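Local coordinates for protein INRS (Synechocystis sp., PDB 5FMN) that senses nickel as a nickel-responsive transcriptional regulator and, as a CsoR-like metal-sensitive repressor, probably binds DNA to repress transcription, at residues Gly42-Thr45 / Met46-Asn50; Ile74-Asp77 / His78-Glu81; Asn80-Ile83 / Thr84-Ala87. All coordinates share one frame; numbering follows the deposited sequence.

Interaction 1 of 3, residues Gly42-Thr45 / Met46-Asn50; sequences GVKT and MVQEN
E49 and T45 meet one turn apart at the C-terminal end of helix 26-48, their side chains running side by side and pointing the same way. Followed outward, CB of E49 lies 3.7 Å from T45 O, and CG comes to 3.5 Å from that same oxygen. The backbone uses this acceptor as well: E49 N donates to T45 O over 3.1 Å with a bent N-H...O angle of 143°. With CG anti to its own carbonyl carbon (chi1 -63°), the E49 chain leans back along the preceding turn, and from there it extends so that the carboxylate passes the threonine methyl. E49 CD stands 4.0 Å from T45 CG2, and E49 OE2 is 3.7 Å from this methyl, a carboxylate oxygen against carbon. The other oxygen, OE1, has a long, weak ion pair with R51.

Q48 repeats the pattern against K44: its CG rests 3.6 Å from K44 O, while Q48 N bonds to that oxygen over 3.1 Å. M46 instead leads away, bending at its thioether to pack on V56 and Q59 of helix 53-89. K44 also looks outward, its NZ forming a salt bridge with E37 and a hydrogen bond with S34, both of the second subunit.

The helix stops here in a Schellman motif with N50 as the C-prime residue: N50 N reaches V47 O at 2.9 Å, and R51 N turns back to M46 O. Main-chain bonds therefore carry this turn, and T45 and E49 add only a van der Waals touch between methyl and carboxylate, whereas K44 sends its charge across to the second subunit.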
loop_
_atom_site.group_PDB
_atom_site.type_symbol
_atom_site.label_atom_id
_atom_site.label_comp_id
_atom_site.label_asym_id
_atom_site.label_seq_id
_atom_site.Cartn_x
_atom_site.Cartn_y
_atom_site.Cartn_z
ATOM N N GLY B 42 15.101 0.437 18.564
ATOM C CA GLY B 42 15.647 1.746 18.202
ATOM C C GLY B 42 14.626 2.859 18.027
ATOM O O GLY B 42 14.830 3.970 18.492
ATOM N N VAL B 43 13.529 2.569 17.340
ATOM C CA VAL B 43 12.411 3.515 17.234
ATOM C C VAL B 43 11.861 3.890 18.615
ATOM O O VAL B 43 11.448 5.035 18.825
ATOM C CB VAL B 43 11.275 2.942 16.361
ATOM C CG1 VAL B 43 10.060 3.872 16.317
ATOM C CG2 VAL B 43 11.765 2.685 14.945
ATOM N N LYS B 44 11.854 2.932 19.538
ATOM C CA LYS B 44 11.306 3.157 20.885
ATOM C C LYS B 44 12.179 4.130 21.676
ATOM O O LYS B 44 11.681 5.106 22.237
ATOM C CB LYS B 44 11.125 1.838 21.624
ATOM C CG LYS B 44 10.661 2.007 23.054
ATOM C CD LYS B 44 10.078 0.719 23.636
ATOM C CE LYS B 44 10.919 -0.498 23.285
ATOM N NZ LYS B 44 10.923 -1.513 24.356
ATOM N N THR B 45 13.480 3.885 21.670
ATOM C CA THR B 45 14.443 4.851 22.182
ATOM C C THR B 45 14.261 6.268 21.618
ATOM O O THR B 45 14.291 7.236 22.362
ATOM C CB THR B 45 15.873 4.372 21.900
ATOM O OG1 THR B 45 16.148 3.217 22.699
ATOM C CG2 THR B 45 16.899 5.452 22.221
ATOM N N MET B 46 14.055 6.392 20.313
ATOM C CA MET B 46 13.878 7.710 19.693
ATOM C C MET B 46 12.666 8.446 20.251
ATOM O O MET B 46 12.650 9.664 20.351
ATOM C CB MET B 46 13.692 7.593 18.170
ATOM C CG MET B 46 14.967 7.311 17.388
ATOM S SD MET B 46 14.698 7.275 15.595
ATOM C CE MET B 46 14.191 8.963 15.275
ATOM N N VAL B 47 11.604 7.705 20.504
ATOM C CA VAL B 47 10.392 8.291 21.034
ATOM C C VAL B 47 10.612 8.782 22.476
ATOM O O VAL B 47 10.209 9.894 22.814
ATOM C CB VAL B 47 9.236 7.279 20.950
ATOM C CG1 VAL B 47 8.021 7.749 21.744
ATOM C CG2 VAL B 47 8.855 7.039 19.497
ATOM N N GLN B 48 11.275 7.968 23.303
ATOM C CA GLN B 48 11.595 8.335 24.689
ATOM C C GLN B 48 12.449 9.602 24.762
ATOM O O GLN B 48 12.305 10.387 25.681
ATOM C CB GLN B 48 12.277 7.170 25.411
ATOM C CG GLN B 48 11.315 6.023 25.701
ATOM C CD GLN B 48 11.988 4.738 26.153
ATOM O OE1 GLN B 48 13.062 4.370 25.667
ATOM N NE2 GLN B 48 11.328 4.013 27.043
ATOM N N GLU B 49 13.261 9.838 23.739
ATOM C CA GLU B 49 14.082 11.037 23.657
ATOM C C GLU B 49 13.409 12.214 22.913
ATOM O O GLU B 49 14.079 13.165 22.507
ATOM C CB GLU B 49 15.421 10.677 22.999
ATOM C CG GLU B 49 16.245 9.686 23.813
ATOM C CD GLU B 49 17.550 9.299 23.125
ATOM O OE1 GLU B 49 17.800 9.792 22.000
ATOM O OE2 GLU B 49 18.320 8.483 23.696
ATOM N N ASN B 50 12.093 12.149 22.726
ATOM C CA ASN B 50 11.329 13.215 22.045
ATOM C C ASN B 50 12.008 13.795 20.785
ATOM O O ASN B 50 11.946 14.995 20.526
ATOM C CB ASN B 50 10.950 14.318 23.037
#

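Interaction 2 of 3, residues Ile74-Asp77 / His78-Glu81; sequences ILDD and HMNE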
loop_
_atom_site.group_PDB
_atom_site.type_symbol
_atom_site.label_atom_id
_atom_site.label_comp_id
_atom_site.label_asym_id
_atom_site.label_seq_id
_atom_site.Cartn_x
_atom_site.Cartn_y
_atom_site.Cartn_z
ATOM N N ILE B 74 10.194 -15.066 2.088
ATOM C CA ILE B 74 9.436 -16.245 2.519
ATOM C C ILE B 74 8.491 -16.703 1.418
ATOM O O ILE B 74 8.338 -17.906 1.159
ATOM C CB ILE B 74 8.595 -15.944 3.790
ATOM C CG1 ILE B 74 9.519 -15.719 4.992
ATOM C CG2 ILE B 74 7.636 -17.094 4.082
ATOM C CD1 ILE B 74 8.874 -14.985 6.144
ATOM N N LEU B 75 7.879 -15.715 0.770
ATOM C CA LEU B 75 7.058 -15.952 -0.384
ATOM C C LEU B 75 7.796 -16.554 -1.583
ATOM O O LEU B 75 7.270 -17.447 -2.248
ATOM C CB LEU B 75 6.367 -14.656 -0.793
ATOM C CG LEU B 75 5.403 -14.741 -1.974
ATOM C CD1 LEU B 75 4.168 -15.532 -1.570
ATOM C CD2 LEU B 75 5.026 -13.347 -2.458
ATOM N N ASP B 76 8.967 -16.027 -1.907
ATOM C CA ASP B 76 9.783 -16.594 -2.993
ATOM C C ASP B 76 10.078 -18.072 -2.783
ATOM O O ASP B 76 9.902 -18.860 -3.711
ATOM C CB ASP B 76 11.092 -15.832 -3.125
ATOM C CG ASP B 76 10.917 -14.495 -3.824
ATOM O OD1 ASP B 76 9.802 -14.282 -4.396
ATOM O OD2 ASP B 76 11.907 -13.690 -3.812
ATOM N N ASP B 77 10.451 -18.454 -1.556
ATOM C CA ASP B 77 10.729 -19.861 -1.247
ATOM C C ASP B 77 9.488 -20.728 -1.356
ATOM O O ASP B 77 9.552 -21.809 -1.902
ATOM C CB ASP B 77 11.380 -20.033 0.148
ATOM C CG ASP B 77 12.821 -19.485 0.205
ATOM O OD1 ASP B 77 13.480 -19.400 -0.853
ATOM O OD2 ASP B 77 13.307 -19.144 1.307
ATOM N N HIS B 78 8.359 -20.238 -0.855
ATOM C CA HIS B 78 7.074 -20.907 -1.036
ATOM C C HIS B 78 6.720 -21.144 -2.522
ATOM O O HIS B 78 6.419 -22.267 -2.929
ATOM C CB HIS B 78 5.981 -20.101 -0.351
ATOM C CG HIS B 78 4.648 -20.790 -0.325
ATOM N ND1 HIS B 78 4.347 -21.803 0.560
ATOM C CD2 HIS B 78 3.539 -20.610 -1.082
ATOM C CE1 HIS B 78 3.123 -22.239 0.323
ATOM N NE2 HIS B 78 2.625 -21.554 -0.692
ATOM N N MET B 79 6.814 -20.082 -3.319
ATOM C CA MET B 79 6.568 -20.117 -4.771
ATOM C C MET B 79 7.422 -21.167 -5.435
ATOM O O MET B 79 6.933 -21.917 -6.287
ATOM C CB MET B 79 6.897 -18.777 -5.448
ATOM C CG MET B 79 5.716 -17.905 -5.863
ATOM S SD MET B 79 6.153 -16.544 -6.987
ATOM C CE MET B 79 7.632 -15.871 -6.192
ATOM N N ASN B 80 8.717 -21.147 -5.088
ATOM C CA ASN B 80 9.657 -22.152 -5.548
ATOM C C ASN B 80 9.216 -23.588 -5.248
ATOM O O ASN B 80 9.219 -24.421 -6.155
ATOM C CB ASN B 80 11.060 -21.898 -4.997
ATOM C CG ASN B 80 12.075 -22.911 -5.510
ATOM O OD1 ASN B 80 11.992 -23.381 -6.642
ATOM N ND2 ASN B 80 12.995 -23.301 -4.651
ATOM N N GLU B 81 8.799 -23.870 -4.010
ATOM C CA GLU B 81 8.250 -25.205 -3.681
ATOM C C GLU B 81 7.008 -25.518 -4.502
ATOM O O GLU B 81 6.874 -26.625 -4.996
ATOM C CB GLU B 81 7.921 -25.378 -2.217
ATOM C CG GLU B 81 9.129 -25.244 -1.308
ATOM C CD GLU B 81 8.752 -25.216 0.162
ATOM O OE1 GLU B 81 7.531 -25.348 0.459
ATOM O OE2 GLU B 81 9.679 -25.058 1.000
HETATM O O HOH W 1 13.172 -22.277 -1.674
#
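Two turns of helix 53-89, the long helix of this CsoR-like fold, bring D76 against M79 and D77 towards N80. The D76 and M79 side chains lie alongside each other and point the same way, and their ends meet where D76 OD1 approaches M79 CE at 3.2 Å, a close carboxylate-to-methyl contact. To get there M79 takes a first torsion of -105°, away from a staggered value, and then bends at its thioether so that the methyl folds back over D76. The same OD1 is held by a salt bridge from R72 NE one turn earlier, so the charge beside the methyl is probably offset by R72.

D77 and N80 are joined through a single water, which donates to D77 OD1 over 3.0 Å and accepts from N80 ND2 over 3.2 Å. The second oxygen of D77 makes a weak hydrogen bond with E24 N.

Beneath these side chains the helix keeps its regular i to i+4 ladder, illustrated by M79 N to L75 O at 2.9 Å and 170°. This helix packs on helix 92-106 of its own chain and on two other subunits: L75 and M79 pack on L103 of the third subunit, while I74 and H78 touch C53 of the second. In metal-sensing CsoR relatives, cysteine and histidine side chains from two subunits bind the metal; H78 against C53 of the second subunit, with C82 one turn on, is consistent with such a site.

H78 has CG anti to its backbone N (chi1 -173°), which swings the imidazole off the helix towards helix 92-106, where NE2 is here bonded to E98 O. H78 CB stays 3.5 Å from L75 O.

Interaction 3 of 3, residues Asn80-Ile83 / Thr84-Ala87; sequences NECI and TRAA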
loop_
_atom_site.group_PDB
_atom_site.type_symbol
_atom_site.label_atom_id
_atom_site.label_comp_id
_atom_site.label_asym_id
_atom_site.label_seq_id
_atom_site.Cartn_x
_atom_site.Cartn_y
_atom_site.Cartn_z
ATOM N N ASN B 80 8.717 -21.147 -5.088
ATOM C CA ASN B 80 9.657 -22.152 -5.548
ATOM C C ASN B 80 9.216 -23.588 -5.248
ATOM O O ASN B 80 9.219 -24.421 -6.155
ATOM C CB ASN B 80 11.060 -21.898 -4.997
ATOM C CG ASN B 80 12.075 -22.911 -5.510
ATOM O OD1 ASN B 80 11.992 -23.381 -6.642
ATOM N ND2 ASN B 80 12.995 -23.301 -4.651
ATOM N N GLU B 81 8.799 -23.870 -4.010
ATOM C CA GLU B 81 8.250 -25.205 -3.681
ATOM C C GLU B 81 7.008 -25.518 -4.502
ATOM O O GLU B 81 6.874 -26.625 -4.996
ATOM C CB GLU B 81 7.921 -25.378 -2.217
ATOM C CG GLU B 81 9.129 -25.244 -1.308
ATOM C CD GLU B 81 8.752 -25.216 0.162
ATOM O OE1 GLU B 81 7.531 -25.348 0.459
ATOM O OE2 GLU B 81 9.679 -25.058 1.000
ATOM N N CYS B 82 6.123 -24.546 -4.686
ATOM C CA CYS B 82 4.867 -24.807 -5.421
ATOM C C CYS B 82 5.120 -25.146 -6.871
ATOM O O CYS B 82 4.619 -26.147 -7.376
ATOM C CB CYS B 82 3.886 -23.629 -5.330
ATOM S SG CYS B 82 3.255 -23.331 -3.638
ATOM N N ILE B 83 5.925 -24.343 -7.542
ATOM C CA ILE B 83 6.212 -24.613 -8.948
ATOM C C ILE B 83 7.080 -25.864 -9.158
ATOM O O ILE B 83 6.885 -26.606 -10.143
ATOM C CB ILE B 83 6.806 -23.385 -9.670
ATOM C CG1 ILE B 83 6.657 -23.569 -11.188
ATOM C CG2 ILE B 83 8.265 -23.197 -9.310
ATOM C CD1 ILE B 83 7.275 -22.464 -12.020
ATOM N N THR B 84 8.016 -26.103 -8.239
ATOM C CA THR B 84 8.816 -27.335 -8.238
ATOM C C THR B 84 7.940 -28.605 -8.064
ATOM O O THR B 84 8.051 -29.561 -8.822
ATOM C CB THR B 84 9.899 -27.295 -7.132
ATOM O OG1 THR B 84 10.837 -26.228 -7.392
ATOM C CG2 THR B 84 10.629 -28.603 -7.065
ATOM N N ARG B 85 7.054 -28.586 -7.081
ATOM C CA ARG B 85 6.130 -29.702 -6.823
ATOM C C ARG B 85 5.155 -29.961 -7.990
ATOM O O ARG B 85 4.806 -31.108 -8.264
ATOM C CB ARG B 85 5.366 -29.426 -5.535
ATOM C CG ARG B 85 4.776 -30.641 -4.839
ATOM C CD ARG B 85 4.527 -30.365 -3.350
ATOM N NE ARG B 85 3.768 -29.126 -3.139
ATOM C CZ ARG B 85 4.173 -28.067 -2.428
ATOM N NH1 ARG B 85 5.306 -28.089 -1.748
ATOM N NH2 ARG B 85 3.427 -26.969 -2.398
ATOM N N ALA B 86 4.754 -28.900 -8.688
ATOM C CA ALA B 86 3.973 -28.992 -9.923
ATOM C C ALA B 86 4.680 -29.699 -11.072
ATOM O O ALA B 86 4.093 -30.565 -11.730
ATOM C CB ALA B 86 3.534 -27.594 -10.386
ATOM N N ALA B 87 5.917 -29.320 -11.337
ATOM C CA ALA B 87 6.729 -30.048 -12.314
ATOM C C ALA B 87 6.920 -31.514 -11.931
ATOM O O ALA B 87 6.780 -32.390 -12.790
ATOM C CB ALA B 87 8.064 -29.368 -12.506
#
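N80 O is gripped twice by T84. The hydroxyl T84 OG1 donates to N80 O over 2.7 Å, lying 38° out of the carbonyl plane, and T84 N bonds the same oxygen over 2.9 Å from the opposite face. The hydroxyl can fold back because OG1 stands anti to the T84 carbonyl carbon (chi1 -64°); this also leaves it 3.2 Å from N80 OD1. Putting a valine in place of T84 would probably leave N80 O with the backbone donor alone and set a methyl against two oxygens.

On another face of the helix, R85 bends back over the preceding turn. E81 O sits 3.9 Å above one face of the R85 guanidinium, towards the rim, and R85 NH2 lies 3.8 Å from C82 SG. E81 OE1 stays 4.2 Å from R85 NH1, beyond a salt bridge, with the carboxylate and guanidinium planes 71° apart. The firm ionic partner of R85 is E95 on helix 92-106, while A86 packs on I83 of the third subunit.

A threonine hydroxyl returned to the carbonyl four residues earlier, doubling the main-chain bond, is a familiar intrahelical motif, here near the end of helix 53-89.

In the fold
Interaction 1 ends helix 26-48 at the surface, its centre about 25 Å from the centre of the chain, whereas interactions 2 and 3 overlap at N80 and E81 on helix 53-89 and are partly buried. The centres of 1 and 2 are about 35 Å apart, on opposite sides of the chain centre; those of 2 and 3 are only about 9 Å apart. All three share helical backbone bonding. The surface helix end relies on backbone capping, with its lysine reaching another subunit, while the turns on helix 53-89 add polar side-chain links of their own and pack on helix 92-106 and the third subunit. Interactions 1 and 2 both reach the second subunit.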